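Long-range contacts in devB protein (Vibrio cholerae O1 biovar eltor str. N16961, PDB 1Y89), which is probably a 6-phosphogluconolactonase, hydrolysing 6-phosphogluconolactone to 6-phosphogluconate in the pentose phosphate pathway: residues F64-E69 and Q97-I102; E69-P74 and L172-T177; R114-M119 and N159-A164. One frame throughout, in Å; residues are numbered along the deposited sequence.

Interaction 1: F64-E69 and Q97-I102; sequences FWWGDE and QNIHRI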
# COMPACT_ATOMS: atom_id res chain seq x y z
N PHE A 64 18.63 14.28 2.04
CA PHE A 64 18.43 13.53 3.27
C PHE A 64 18.54 14.41 4.48
O PHE A 64 19.50 15.20 4.60
CB PHE A 64 19.43 12.36 3.40
CG PHE A 64 19.17 11.25 2.43
CD1 PHE A 64 17.93 10.63 2.38
CD2 PHE A 64 20.16 10.84 1.57
CE1 PHE A 64 17.68 9.58 1.46
CE2 PHE A 64 19.92 9.80 0.65
CZ PHE A 64 18.67 9.18 0.60
N TRP A 65 17.55 14.24 5.36
CA TRP A 65 17.49 14.93 6.64
C TRP A 65 17.26 13.83 7.66
O TRP A 65 17.06 12.68 7.27
CB TRP A 65 16.32 15.92 6.68
CG TRP A 65 16.33 16.94 5.57
CD1 TRP A 65 15.96 16.73 4.25
CD2 TRP A 65 16.67 18.31 5.68
NE1 TRP A 65 16.09 17.91 3.54
CE2 TRP A 65 16.49 18.90 4.40
CE3 TRP A 65 17.09 19.13 6.74
CZ2 TRP A 65 16.74 20.23 4.14
CZ3 TRP A 65 17.34 20.47 6.49
CH2 TRP A 65 17.16 21.01 5.19
N TRP A 66 17.33 14.18 8.95
CA TRP A 66 17.10 13.25 10.05
C TRP A 66 15.88 13.61 10.87
O TRP A 66 15.70 14.80 11.21
CB TRP A 66 18.37 13.13 10.93
CG TRP A 66 19.29 12.13 10.28
CD1 TRP A 66 19.41 10.80 10.59
CD2 TRP A 66 20.13 12.36 9.15
NE1 TRP A 66 20.28 10.20 9.72
CE2 TRP A 66 20.73 11.14 8.82
CE3 TRP A 66 20.41 13.51 8.37
CZ2 TRP A 66 21.65 11.01 7.75
CZ3 TRP A 66 21.32 13.38 7.30
CH2 TRP A 66 21.90 12.14 6.99
N GLY A 67 15.03 12.61 11.16
CA GLY A 67 13.89 12.87 12.07
C GLY A 67 14.41 13.15 13.49
O GLY A 67 13.79 13.85 14.29
N ASP A 68 15.55 12.57 13.82
CA ASP A 68 16.23 12.89 15.08
C ASP A 68 17.71 12.50 14.96
O ASP A 68 18.08 11.69 14.08
CB ASP A 68 15.55 12.20 16.32
CG ASP A 68 15.70 10.68 16.35
OD1 ASP A 68 15.51 10.01 15.30
OD2 ASP A 68 15.98 10.13 17.45
N GLU A 69 18.50 13.04 15.88
CA GLU A 69 19.93 12.79 15.93
C GLU A 69 20.36 12.86 17.39
O GLU A 69 19.84 13.69 18.15
CB GLU A 69 20.71 13.83 15.12
CG GLU A 69 22.24 13.63 15.08
CD GLU A 69 22.62 12.24 14.56
OE1 GLU A 69 22.68 11.27 15.37
OE2 GLU A 69 22.84 12.13 13.33
N GLN A 97 26.04 18.73 -0.34
CA GLN A 97 25.00 19.73 -0.07
C GLN A 97 23.61 19.09 0.04
O GLN A 97 22.70 19.70 0.60
CB GLN A 97 25.01 20.87 -1.12
CG GLN A 97 24.42 20.46 -2.50
CD GLN A 97 24.75 21.40 -3.65
OE1 GLN A 97 24.28 22.55 -3.70
NE2 GLN A 97 25.56 20.90 -4.62
N ASN A 98 23.46 17.84 -0.43
CA ASN A 98 22.16 17.15 -0.39
C ASN A 98 21.99 16.36 0.91
O ASN A 98 20.95 15.72 1.15
CB ASN A 98 22.05 16.17 -1.59
CG ASN A 98 21.77 16.88 -2.90
OD1 ASN A 98 22.16 18.02 -3.08
ND2 ASN A 98 21.08 16.20 -3.81
N ILE A 99 23.04 16.34 1.72
CA ILE A 99 22.98 15.62 2.99
C ILE A 99 22.95 16.65 4.12
O ILE A 99 23.91 17.36 4.34
CB ILE A 99 24.19 14.63 3.14
CG1 ILE A 99 24.25 13.68 1.94
CG2 ILE A 99 24.09 13.85 4.45
CD1 ILE A 99 25.56 12.88 1.85
N HIS A 100 21.83 16.75 4.82
CA HIS A 100 21.61 17.87 5.73
C HIS A 100 21.65 17.32 7.15
O HIS A 100 20.61 17.14 7.80
CB HIS A 100 20.24 18.50 5.45
CG HIS A 100 20.05 18.92 4.02
ND1 HIS A 100 20.25 20.22 3.60
CD2 HIS A 100 19.66 18.23 2.92
CE1 HIS A 100 20.02 20.31 2.29
NE2 HIS A 100 19.62 19.12 1.87
N ARG A 101 22.84 16.99 7.65
CA ARG A 101 22.84 16.35 8.95
C ARG A 101 22.52 17.31 10.08
O ARG A 101 22.72 18.53 9.97
CB ARG A 101 24.11 15.57 9.23
CG ARG A 101 25.31 16.42 9.51
CD ARG A 101 26.48 15.59 10.00
NE ARG A 101 27.60 16.50 10.19
CZ ARG A 101 28.03 16.95 11.36
NH1 ARG A 101 27.47 16.54 12.48
NH2 ARG A 101 29.04 17.79 11.39
N ILE A 102 22.03 16.75 11.18
CA ILE A 102 21.92 17.53 12.40
C ILE A 102 23.32 17.56 13.02
O ILE A 102 23.98 16.50 13.13
CB ILE A 102 20.87 16.90 13.35
CG1 ILE A 102 19.46 17.00 12.71
CG2 ILE A 102 20.91 17.56 14.76
CD1 ILE A 102 18.36 16.21 13.41
O HOH W 1 18.40 16.87 9.30
O HOH W 2 21.87 13.83 11.53
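The imidazole of His100 lies flat on the indole of Trp65 in an offset stack, ring planes 1° apart and the centroid of the Trp65 six-membered ring 3.9 Å from the imidazole centroid. CG of His100, anti to its carbonyl carbon (chi1 -55°), sits over the indole centre, while CB makes a CH-pi contact 3.5 Å from the same Trp65 centroid. The polar edges are fixed from outside: NE1 of Trp65 is hydrogen-bonded to His32, and NE2 of His100 to His63. Two backbone hydrogen bonds run next to the stack, Phe64 N to Asn98 O (2.9 Å) and His100 N to Phe64 O (2.8 Å), around a single bridge between Phe64 and Ile99. Beyond them the backbones are less directly joined. One water links Trp66 N to His100 O, and another, above one face of the Trp66 ring, gives a hydrogen to Glu69 OE2 and takes one from Ile102 N. The Glu69 carboxylate also accepts from the backbone N of Asn80 and Tyr81. Ile99 CG2 meets the edge of the Trp66 indole 3.8 Å from CH2, and Ile102 CB lies 3.5 Å from Glu69 CB. Arg101 reaches out to a salt bridge with Glu105. Segment 97-102, leaving a 3-10 turn, thus lies beside strand 62-70 of the central mixed sheet, in the Rossmann-like alpha/beta fold of the glucosamine-6-phosphate isomerase/6-phosphogluconolactonase family.

Interaction 2: E69-P74 and L172-T177; sequences ERCVAP and LRVSKT. With PO4 (phosphate ion), chain C.
Arg173 lays one face of its guanidinium against NE of Arg70, whose nearest approach is 3.7 Å to Arg173 NH2. The two side chains run side by side in the same direction, their guanidinium planes 39° apart, and both bend at chi2 (75° in Arg70, 103° in Arg173). Such close like charges would be expected to repel, and a bound phosphate ion at the edges of both guanidinium groups probably offsets this. Arg173 holds it with two almost straight bonds, NH1 to O1 (2.9 Å) and NH2 to O4 (2.8 Å). Arg70 contributes NH2 to O3 at 3.1 Å and a weak second bond from the same nitrogen to O4, which therefore accepts from both arginines. His144 NE2 is also hydrogen-bonded to the ion, while Glu78 O takes a bond from Arg70 NH1 and Gln171 OE1 one from Arg173 NE. Beneath the arginines the strands are antiparallel: Glu69 and Val174 form a hydrogen-bonded pair, each N giving to the other's O, and Arg70 faces Arg173 in the adjoining non-hydrogen-bonded pair. One further backbone bond, Cys71 N to Leu172 O (2.9 Å), follows the last paired residues; Cys71 is the centre of an inverse gamma turn that leads the chain out of the sheet. Its CB packs 4.0 Å from Leu172 CB, and SG comes equally near Val174 CG2. Neighbouring positions on each strand thus divide their work, Glu69 and Val174 on one face of the sheet, the two arginines on the other. The ion probably comes from the crystallisation liquor, but a paired-arginine phosphate site on adjacent strands is consistent with the pocket that takes the sugar phosphate in 6-phosphogluconolactonases.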
# COMPACT_ATOMS: atom_id res chain seq x y z
N GLU A 69 18.50 13.04 15.88
CA GLU A 69 19.93 12.79 15.93
C GLU A 69 20.36 12.86 17.39
O GLU A 69 19.84 13.69 18.15
CB GLU A 69 20.71 13.83 15.12
CG GLU A 69 22.24 13.63 15.08
CD GLU A 69 22.62 12.24 14.56
OE1 GLU A 69 22.68 11.27 15.37
OE2 GLU A 69 22.84 12.13 13.33
N ARG A 70 21.30 11.98 17.75
CA ARG A 70 21.91 11.96 19.06
C ARG A 70 22.97 13.07 19.13
O ARG A 70 23.71 13.33 18.16
CB ARG A 70 22.55 10.60 19.35
CG ARG A 70 21.52 9.46 19.54
CD ARG A 70 20.89 8.97 18.24
NE ARG A 70 20.12 7.72 18.44
CZ ARG A 70 20.66 6.50 18.54
NH1 ARG A 70 21.99 6.32 18.43
NH2 ARG A 70 19.87 5.44 18.72
N CYS A 71 23.01 13.77 20.25
CA CYS A 71 23.89 14.93 20.37
C CYS A 71 25.29 14.45 20.65
O CYS A 71 25.85 14.72 21.73
CB CYS A 71 23.37 15.93 21.43
SG CYS A 71 21.86 16.68 20.82
N VAL A 72 25.86 13.75 19.66
CA VAL A 72 27.23 13.23 19.73
C VAL A 72 27.92 13.59 18.43
O VAL A 72 27.25 13.90 17.42
CB VAL A 72 27.28 11.68 19.94
CG1 VAL A 72 26.76 11.25 21.37
CG2 VAL A 72 26.55 10.88 18.80
N ALA A 73 29.26 13.53 18.43
CA ALA A 73 30.05 13.78 17.22
C ALA A 73 29.63 12.84 16.08
O ALA A 73 29.20 11.70 16.32
CB ALA A 73 31.56 13.65 17.50
N PRO A 74 29.72 13.33 14.83
CA PRO A 74 29.25 12.53 13.71
C PRO A 74 30.03 11.22 13.50
O PRO A 74 29.56 10.36 12.76
CB PRO A 74 29.39 13.48 12.51
CG PRO A 74 30.44 14.48 12.96
CD PRO A 74 30.21 14.66 14.41
N LEU A 172 21.00 13.51 25.26
CA LEU A 172 20.31 14.55 24.49
C LEU A 172 20.19 14.23 23.02
O LEU A 172 21.12 13.67 22.43
CB LEU A 172 21.03 15.90 24.66
CG LEU A 172 21.01 16.42 26.10
CD1 LEU A 172 21.85 17.68 26.17
CD2 LEU A 172 19.56 16.66 26.60
N ARG A 173 19.03 14.57 22.44
CA ARG A 173 18.78 14.46 20.99
C ARG A 173 18.16 15.75 20.49
O ARG A 173 17.45 16.44 21.24
CB ARG A 173 17.74 13.37 20.71
CG ARG A 173 18.30 11.92 20.84
CD ARG A 173 17.88 11.29 22.13
NE ARG A 173 18.45 9.94 22.20
CZ ARG A 173 17.90 8.85 21.65
NH1 ARG A 173 16.74 8.92 21.01
NH2 ARG A 173 18.51 7.67 21.76
N VAL A 174 18.36 16.03 19.20
CA VAL A 174 17.57 17.05 18.47
C VAL A 174 16.56 16.27 17.64
O VAL A 174 16.93 15.30 16.96
CB VAL A 174 18.48 17.92 17.58
CG1 VAL A 174 17.64 18.83 16.66
CG2 VAL A 174 19.43 18.73 18.47
N SER A 175 15.29 16.65 17.73
CA SER A 175 14.24 15.92 17.06
C SER A 175 13.36 16.83 16.24
O SER A 175 13.14 17.98 16.63
CB SER A 175 13.36 15.20 18.08
OG SER A 175 12.42 14.32 17.46
N LYS A 176 12.83 16.32 15.13
CA LYS A 176 11.64 16.94 14.55
C LYS A 176 10.53 16.96 15.60
O LYS A 176 10.49 16.05 16.45
CB LYS A 176 11.13 16.12 13.36
CG LYS A 176 11.96 16.30 12.09
CD LYS A 176 11.23 15.61 10.89
CE LYS A 176 11.92 15.83 9.53
NZ LYS A 176 13.36 15.43 9.42
N THR A 177 9.65 17.96 15.54
CA THR A 177 8.46 17.94 16.38
C THR A 177 7.34 17.16 15.69
O THR A 177 7.42 16.89 14.47
CB THR A 177 7.94 19.35 16.65
OG1 THR A 177 7.70 20.01 15.40
CG2 THR A 177 8.95 20.12 17.50
P PO4 C . 16.26 5.30 19.76
O1 PO4 C . 15.43 6.57 19.87
O2 PO4 C . 15.37 4.14 19.99
O3 PO4 C . 16.83 5.34 18.39
O4 PO4 C . 17.30 5.35 20.81

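Interaction 3: R114-M119 and N159-A164; sequences RFAQAM and NLSVVA
Leu160 meets helix 108-122 with both its CB and the end of its side chain. Its CB lies 4.0 Å from Ala116 CB and equally near the terminal CE of Met119, a selenomethionine in this structure, while CD1 rests 3.7 Å from the backbone O of Ala116. The Leu160 and Met119 side chains slide past each other in opposite directions. The Met119 chain bends at chi3 (-77°), which brings CE 3.8 Å from Leu160 O and also over the centre of the Phe115 ring, 3.5 Å above its plane. The same methyl therefore packs on an aromatic face of its own helix while touching the incoming chain. At Ser161, where the strand begins, the two parts of the side chain separate. CB approaches the Phe115 ring obliquely, 3.6 Å from CD2, and OG comes 3.7 Å from Ala116 CB. The Ser161 chi1 of 60° sets OG between its backbone N and carbonyl carbon; there OG is hydrogen-bonded to Ala112 O, one turn before Ala116 on the helix. Further along, Val163 reaches the same helix nearer its start, at Pro108, Gln109 and Ala112. Strand 161-165, at an edge of the chain's central sheet, is thus packed against helix 108-122, with Phe115 also reaching Val174 and Lys176 on the neighbouring strand. Carbon groups meet one another and also rest on oxygens, the backbone O of Ala116 and Leu160 and OG of Ser161, without a hydrogen bond between 114-119 and 159-164, so the contact is van der Waals packing, and Ser161 OG is satisfied by the helix backbone at Ala112.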
# COMPACT_ATOMS: atom_id res chain seq x y z
N ARG A 114 18.92 26.11 14.40
CA ARG A 114 19.58 26.04 13.06
C ARG A 114 18.90 25.02 12.14
O ARG A 114 18.59 25.29 10.97
CB ARG A 114 21.06 25.69 13.19
CG ARG A 114 21.88 25.93 11.91
CD ARG A 114 23.06 24.95 11.75
NE ARG A 114 22.62 23.55 11.80
CZ ARG A 114 22.04 22.91 10.78
NH1 ARG A 114 21.86 23.53 9.60
NH2 ARG A 114 21.65 21.64 10.93
N PHE A 115 18.69 23.82 12.67
CA PHE A 115 18.03 22.74 11.94
C PHE A 115 16.64 23.19 11.46
O PHE A 115 16.31 23.04 10.28
CB PHE A 115 18.00 21.49 12.88
CG PHE A 115 17.08 20.36 12.45
CD1 PHE A 115 17.12 19.83 11.16
CD2 PHE A 115 16.25 19.75 13.39
CE1 PHE A 115 16.29 18.74 10.81
CE2 PHE A 115 15.41 18.67 13.03
CZ PHE A 115 15.44 18.18 11.74
N ALA A 116 15.86 23.81 12.36
CA ALA A 116 14.54 24.30 12.01
C ALA A 116 14.58 25.31 10.85
O ALA A 116 13.78 25.23 9.91
CB ALA A 116 13.86 24.94 13.25
N GLN A 117 15.51 26.26 10.93
CA GLN A 117 15.59 27.34 9.94
C GLN A 117 16.04 26.73 8.61
O GLN A 117 15.55 27.13 7.56
CB GLN A 117 16.60 28.42 10.34
CG GLN A 117 16.30 29.15 11.64
CD GLN A 117 14.95 29.89 11.63
OE1 GLN A 117 13.87 29.30 11.89
NE2 GLN A 117 15.01 31.19 11.37
N ALA A 118 16.96 25.75 8.67
CA ALA A 118 17.47 25.06 7.47
C ALA A 118 16.32 24.34 6.71
O ALA A 118 16.20 24.46 5.47
CB ALA A 118 18.60 24.06 7.84
N MSE A 119 15.46 23.65 7.46
CA MSE A 119 14.30 22.97 6.83
C MSE A 119 13.33 23.99 6.23
O MSE A 119 12.91 23.83 5.07
CB MSE A 119 13.55 22.08 7.83
CG MSE A 119 14.32 20.84 8.24
SE MSE A 119 13.08 19.78 9.37
CE MSE A 119 13.21 20.82 11.06
N ASN A 159 6.97 24.89 17.17
CA ASN A 159 8.31 24.83 16.60
C ASN A 159 8.48 23.61 15.68
O ASN A 159 7.69 22.65 15.73
CB ASN A 159 9.39 24.79 17.69
CG ASN A 159 9.42 26.02 18.56
OD1 ASN A 159 9.74 25.94 19.75
ND2 ASN A 159 9.15 27.17 17.98
N LEU A 160 9.53 23.64 14.84
CA LEU A 160 9.81 22.55 13.91
C LEU A 160 10.74 21.49 14.49
O LEU A 160 10.83 20.37 13.96
CB LEU A 160 10.34 23.08 12.57
CG LEU A 160 9.54 24.20 11.92
CD1 LEU A 160 10.23 24.68 10.65
CD2 LEU A 160 8.10 23.74 11.62
N SER A 161 11.45 21.83 15.57
CA SER A 161 12.39 20.87 16.16
C SER A 161 12.38 21.12 17.65
O SER A 161 11.86 22.15 18.11
CB SER A 161 13.79 21.10 15.64
OG SER A 161 14.18 22.44 15.98
N VAL A 162 12.97 20.19 18.39
CA VAL A 162 12.96 20.27 19.83
C VAL A 162 14.18 19.54 20.36
O VAL A 162 14.63 18.56 19.73
CB VAL A 162 11.61 19.68 20.42
CG1 VAL A 162 11.44 18.17 20.09
CG2 VAL A 162 11.46 19.98 21.94
N VAL A 163 14.72 19.99 21.50
CA VAL A 163 15.72 19.20 22.21
C VAL A 163 15.01 18.24 23.15
O VAL A 163 14.13 18.66 23.90
CB VAL A 163 16.76 20.07 22.98
CG1 VAL A 163 17.77 19.18 23.80
CG2 VAL A 163 17.49 20.99 22.00
N ALA A 164 15.36 16.96 23.09
CA ALA A 164 14.72 15.93 23.90
C ALA A 164 15.79 15.16 24.68
O ALA A 164 16.92 15.06 24.24
CB ALA A 164 13.93 14.97 23.01

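How the interactions relate
From the N terminus, strand 62-70 comes first and serves two contacts. Interaction 1 closes the shorter loop, through helix 80-89 back to 97-102, before interaction 3 opens at helix 108-122; interaction 3 then closes the run from that helix to strand 161-165. Interaction 2 starts from the end of strand 62-70, shares Glu69 with interaction 1 and crosses it along the chain; its long loop to 172-177 encloses interaction 3 entirely. Strands 62-70, 172-176 and 161-165 are successive neighbours in the mixed sheet, so interactions 2 and 3 meet through Arg173 N and Ala164 O. Phe115 reaches the backbone of Trp66 and Met119 the ring of Trp65, tying loop, helix and sheet edge together.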